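PDB 5AWO: isomaltodextranase from Arthrobacter globiformis, which hydrolyses alpha-1,6-glucosidic linkages in dextran-like polysaccharides, releasing isomaltose units one after another from the non-reducing ends of the chains. Local coordinates for residues A[27-35]-A[547-555]. Sequence-based numbering, arbitrary orientation. Where two conformers were deposited one is given.
Sequences RNSVFTRSG and TAEKADRST
Arg33 reaches from helix 30-34 into the type I turn Lys550-Arg553, and its guanidinium is gripped along the edge. Arg33 NE donates to Ala551 O at 2.8 Å, from above that carbonyl plane. Arg33 NH2 donates to Lys550 O at 3.0 Å in a nearly straight bond (165°). Arg33 NH2 also makes a salt bridge to Glu549 OE1 at 2.9 Å. On its own segment, NH1 bonds a lone pair of Asn28 OD1, which helps fix the plane. Arg553 CG lies over one face, 3.5 Å from Arg33 NE. The Arg33 chain bends at chi3 (61°), which turns its NE and NH2 edge to the carbonyls of Lys550 and Ala551. An alanine in place of Arg33 would probably leave Glu549 without this charge mate and Ala551 O without this donor, while Lys550 O would keep its bond from Arg553 N. The tight part is the Arg33 edge against the turn. The Asn28-Glu549 side is looser and water-mediated: one water joins Asn28 ND2 to Glu549 OE1, another joins Arg33 NH1 to the same oxygen. Arg553 NH1 bonds Asn28 O only weakly (3.2 Å); its stronger partner is Glu239, by a salt bridge. The contact is an interdomain one, an arginine tying a beta-hairpin turn of the CBM35 beta-sandwich to a short helix beside the GH27 TIM barrel.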
ATOM      1  N   ARG A  27      -7.831  -0.113   8.462  1.00 16.01           N
ATOM      2  CA  ARG A  27      -7.692   1.250   8.955  1.00 16.20           C
ATOM      3  C   ARG A  27      -8.435   2.242   8.088  1.00 17.08           C
ATOM      4  O   ARG A  27      -8.968   3.235   8.590  1.00 18.43           O
ATOM      5  CB  ARG A  27      -6.206   1.620   9.046  1.00 15.84           C
ATOM      6  CG  ARG A  27      -5.895   3.093   9.238  1.00 16.64           C
ATOM      7  CD  ARG A  27      -4.407   3.285   9.486  1.00 16.34           C
ATOM      8  NE  ARG A  27      -3.871   4.511   8.945  1.00 16.44           N
ATOM      9  CZ  ARG A  27      -3.760   5.673   9.580  1.00 15.29           C
ATOM     10  NH1 ARG A  27      -3.234   6.696   8.973  1.00 15.52           N
ATOM     11  NH2 ARG A  27      -4.199   5.821  10.843  1.00 16.38           N
ATOM     12  N   ASN A  28      -8.455   2.008   6.776  1.00 16.47           N
ATOM     13  CA  ASN A  28      -9.358   2.748   5.887  1.00 16.28           C
ATOM     14  C   ASN A  28      -9.146   4.245   5.949  1.00 16.45           C
ATOM     15  O   ASN A  28     -10.120   5.047   5.972  1.00 16.74           O
ATOM     16  CB  ASN A  28     -10.809   2.366   6.294  1.00 17.07           C
ATOM     17  CG  ASN A  28     -11.867   2.881   5.352  1.00 17.22           C
ATOM     18  OD1 ASN A  28     -11.745   2.858   4.123  1.00 17.63           O
ATOM     19  ND2 ASN A  28     -12.974   3.330   5.947  1.00 18.20           N
ATOM     20  N   SER A  29      -7.884   4.662   5.960  1.00 15.03           N
ATOM     21  CA  SER A  29      -7.540   6.071   6.083  1.00 15.08           C
ATOM     22  C   SER A  29      -7.640   6.812   4.739  1.00 14.95           C
ATOM     23  O   SER A  29      -7.696   6.215   3.679  1.00 15.67           O
ATOM     24  CB  SER A  29      -6.131   6.235   6.619  1.00 15.89           C
ATOM     25  OG  SER A  29      -5.189   6.147   5.539  1.00 15.22           O
ATOM     26  N   VAL A  30      -7.599   8.146   4.813  1.00 15.92           N
ATOM     27  CA  VAL A  30      -7.578   8.972   3.632  1.00 16.31           C
ATOM     28  C   VAL A  30      -6.386   8.609   2.726  1.00 15.60           C
ATOM     29  O   VAL A  30      -6.460   8.758   1.508  1.00 16.44           O
ATOM     30  CB  VAL A  30      -7.575  10.474   4.031  1.00 16.96           C
ATOM     31  CG1 VAL A  30      -6.359  10.864   4.853  1.00 18.13           C
ATOM     32  CG2 VAL A  30      -7.770  11.370   2.826  1.00 17.45           C
ATOM     33  N   PHE A  31      -5.285   8.145   3.319  1.00 14.71           N
ATOM     34  CA  PHE A  31      -4.123   7.782   2.504  1.00 15.51           C
ATOM     35  C   PHE A  31      -4.407   6.608   1.578  1.00 14.84           C
ATOM     36  O   PHE A  31      -4.156   6.697   0.360  1.00 14.55           O
ATOM     37  CB  PHE A  31      -2.931   7.460   3.393  1.00 14.68           C
ATOM     38  CG  PHE A  31      -2.404   8.655   4.122  1.00 14.88           C
ATOM     39  CD1 PHE A  31      -1.561   9.569   3.502  1.00 15.60           C
ATOM     40  CD2 PHE A  31      -2.754   8.863   5.444  1.00 15.83           C
ATOM     41  CE1 PHE A  31      -1.103  10.680   4.184  1.00 16.88           C
ATOM     42  CE2 PHE A  31      -2.286   9.958   6.125  1.00 17.03           C
ATOM     43  CZ  PHE A  31      -1.462  10.865   5.500  1.00 17.19           C
ATOM     44  N   THR A  32      -4.921   5.512   2.097  1.00 14.27           N
ATOM     45  CA  THR A  32      -5.177   4.374   1.237  1.00 14.87           C
ATOM     46  C   THR A  32      -6.409   4.575   0.363  1.00 15.08           C
ATOM     47  O   THR A  32      -6.538   3.957  -0.691  1.00 15.89           O
ATOM     48  CB  THR A  32      -5.335   3.062   2.007  1.00 14.84           C
ATOM     49  OG1 THR A  32      -6.444   3.175   2.914  1.00 15.62           O
ATOM     50  CG2 THR A  32      -4.056   2.703   2.759  1.00 14.37           C
ATOM     51  N   ARG A  33      -7.351   5.411   0.812  1.00 15.26           N
ATOM     52  CA  ARG A  33      -8.527   5.682  -0.008  1.00 15.99           C
ATOM     53  C   ARG A  33      -8.285   6.622  -1.167  1.00 15.74           C
ATOM     54  O   ARG A  33      -9.007   6.578  -2.162  1.00 15.95           O
ATOM     55  CB  ARG A  33      -9.628   6.246   0.900  1.00 15.84           C
ATOM     56  CG  ARG A  33     -10.111   5.258   1.939  1.00 16.82           C
ATOM     57  CD  ARG A  33     -11.018   5.908   2.989  1.00 15.92           C
ATOM     58  NE  ARG A  33     -12.221   6.477   2.383  1.00 16.67           N
ATOM     59  CZ  ARG A  33     -13.312   5.775   2.095  1.00 16.49           C
ATOM     60  NH1 ARG A  33     -13.408   4.479   2.348  1.00 16.45           N
ATOM     61  NH2 ARG A  33     -14.321   6.383   1.491  1.00 18.55           N
ATOM     62  N   SER A  34      -7.281   7.495  -1.040  1.00 16.19           N
ATOM     63  CA  SER A  34      -7.067   8.568  -2.014  1.00 17.17           C
ATOM     64  C   SER A  34      -6.196   8.184  -3.204  1.00 17.51           C
ATOM     65  O   SER A  34      -6.151   8.948  -4.171  1.00 18.83           O
ATOM     66  CB  SER A  34      -6.461   9.825  -1.368  1.00 18.91           C
ATOM     67  OG  SER A  34      -7.340  10.366  -0.398  1.00 19.94           O
ATOM     68  N   GLY A  35      -5.530   7.043  -3.160  1.00 16.65           N
ATOM     69  CA  GLY A  35      -4.633   6.694  -4.260  1.00 18.32           C
ATOM     70  C   GLY A  35      -3.527   5.757  -3.872  1.00 16.58           C
ATOM     71  O   GLY A  35      -3.646   4.919  -2.969  1.00 16.99           O
ATOM     72  N   THR A 547     -22.749   1.943  -0.568  1.00 28.15           N
ATOM     73  CA  THR A 547     -22.504   3.315  -0.186  1.00 28.48           C
ATOM     74  C   THR A 547     -21.672   4.049  -1.233  1.00 28.70           C
ATOM     75  O   THR A 547     -20.981   3.430  -2.066  1.00 28.30           O
ATOM     76  CB  THR A 547     -21.773   3.441   1.169  1.00 28.04           C
ATOM     77  OG1 THR A 547     -20.491   2.769   1.130  1.00 28.64           O
ATOM     78  CG2 THR A 547     -22.590   2.877   2.299  1.00 29.30           C
ATOM     79  N   ALA A 548     -21.781   5.372  -1.196  1.00 28.70           N
ATOM     80  CA  ALA A 548     -20.803   6.273  -1.800  1.00 26.61           C
ATOM     81  C   ALA A 548     -20.281   7.228  -0.736  1.00 26.46           C
ATOM     82  O   ALA A 548     -21.043   7.705   0.121  1.00 25.58           O
ATOM     83  CB  ALA A 548     -21.407   7.033  -2.973  1.00 26.78           C
ATOM     84  N   GLU A 549     -18.962   7.493  -0.770  1.00 22.77           N
ATOM     85  CA  GLU A 549     -18.282   8.305   0.214  1.00 22.33           C
ATOM     86  C   GLU A 549     -17.198   9.151  -0.451  1.00 20.50           C
ATOM     87  O   GLU A 549     -16.665   8.772  -1.528  1.00 21.81           O
ATOM     88  CB  GLU A 549     -17.592   7.421   1.266  1.00 22.43           C
ATOM     89  CG  GLU A 549     -18.556   6.641   2.149  1.00 22.92           C
ATOM     90  CD  GLU A 549     -17.873   5.721   3.153  1.00 24.91           C
ATOM     91  OE1 GLU A 549     -16.624   5.559   3.086  1.00 23.19           O
ATOM     92  OE2 GLU A 549     -18.567   5.142   4.018  1.00 24.70           O
ATOM     93  N   LYS A 550     -16.854  10.252   0.201  1.00 20.62           N
ATOM     94  CA  LYS A 550     -15.687  11.024  -0.199  0.50 19.64           C
ATOM     95  C   LYS A 550     -14.460  10.264   0.281  1.00 19.35           C
ATOM     96  O   LYS A 550     -14.580   9.294   1.039  1.00 18.27           O
ATOM     97  CB  LYS A 550     -15.687  12.417   0.419  0.50 19.29           C
ATOM     98  CG  LYS A 550     -16.921  13.256   0.113  0.50 18.76           C
ATOM     99  CD  LYS A 550     -16.818  14.594   0.812  0.50 18.57           C
ATOM    100  CE  LYS A 550     -15.961  15.591   0.044  0.50 17.89           C
ATOM    101  NZ  LYS A 550     -16.611  16.074  -1.209  0.50 17.15           N
ATOM    102  N   ALA A 551     -13.287  10.706  -0.152  1.00 19.40           N
ATOM    103  CA  ALA A 551     -12.027  10.063   0.277  1.00 19.65           C
ATOM    104  C   ALA A 551     -11.859  10.079   1.793  1.00 19.36           C
ATOM    105  O   ALA A 551     -11.307   9.131   2.362  1.00 18.03           O
ATOM    106  CB  ALA A 551     -10.840  10.698  -0.409  1.00 19.97           C
ATOM    107  N   ASP A 552     -12.393  11.107   2.465  1.00 19.60           N
ATOM    108  CA  ASP A 552     -12.319  11.196   3.938  1.00 20.32           C
ATOM    109  C   ASP A 552     -13.377  10.367   4.692  1.00 20.30           C
ATOM    110  O   ASP A 552     -13.490  10.477   5.920  1.00 21.70           O
ATOM    111  CB  ASP A 552     -12.322  12.667   4.409  1.00 22.00           C
ATOM    112  CG  ASP A 552     -13.704  13.271   4.477  1.00 24.41           C
ATOM    113  OD1 ASP A 552     -14.646  12.699   3.893  1.00 21.49           O
ATOM    114  OD2 ASP A 552     -13.800  14.335   5.162  1.00 26.94           O
ATOM    115  N   ARG A 553     -14.118   9.549   3.951  1.00 19.41           N
ATOM    116  CA  ARG A 553     -15.163   8.627   4.451  1.00 19.48           C
ATOM    117  C   ARG A 553     -16.536   9.289   4.629  1.00 20.64           C
ATOM    118  O   ARG A 553     -17.491   8.570   4.896  1.00 22.79           O
ATOM    119  CB  ARG A 553     -14.785   7.890   5.752  1.00 20.18           C
ATOM    120  CG  ARG A 553     -13.568   6.974   5.624  1.00 20.51           C
ATOM    121  CD  ARG A 553     -13.168   6.449   6.988  1.00 23.65           C
ATOM    122  NE  ARG A 553     -12.815   7.557   7.851  1.00 26.50           N
ATOM    123  CZ  ARG A 553     -11.743   8.329   7.688  1.00 28.82           C
ATOM    124  NH1 ARG A 553     -10.872   8.102   6.700  1.00 29.79           N
ATOM    125  NH2 ARG A 553     -11.531   9.329   8.542  1.00 31.60           N
ATOM    126  N   SER A 554     -16.627  10.591   4.420  1.00 20.57           N
ATOM    127  CA  SER A 554     -17.927  11.295   4.552  1.00 22.18           C
ATOM    128  C   SER A 554     -18.942  10.652   3.618  1.00 22.80           C
ATOM    129  O   SER A 554     -18.691  10.442   2.435  1.00 21.26           O
ATOM    130  CB  SER A 554     -17.778  12.769   4.191  1.00 23.44           C
ATOM    131  OG  SER A 554     -16.889  13.479   5.078  1.00 26.54           O
ATOM    132  N   THR A 555     -20.142  10.361   4.128  1.00 25.27           N
ATOM    133  CA  THR A 555     -21.164   9.700   3.340  1.00 26.34           C
ATOM    134  C   THR A 555     -21.802  10.607   2.240  1.00 28.22           C
ATOM    135  O   THR A 555     -22.239  11.717   2.546  1.00 33.49           O
ATOM    136  CB  THR A 555     -22.234   9.139   4.302  1.00 28.73           C
ATOM    137  OG1 THR A 555     -21.625   8.150   5.152  1.00 28.04           O
ATOM    138  CG2 THR A 555     -23.347   8.512   3.560  1.00 28.00           C
TER
HETATM  139  O   HOH W   1     -15.617   3.784   4.983  1.00 21.34           O
HETATM  140  O   HOH W   2     -15.816   3.083   1.104  1.00 20.96           O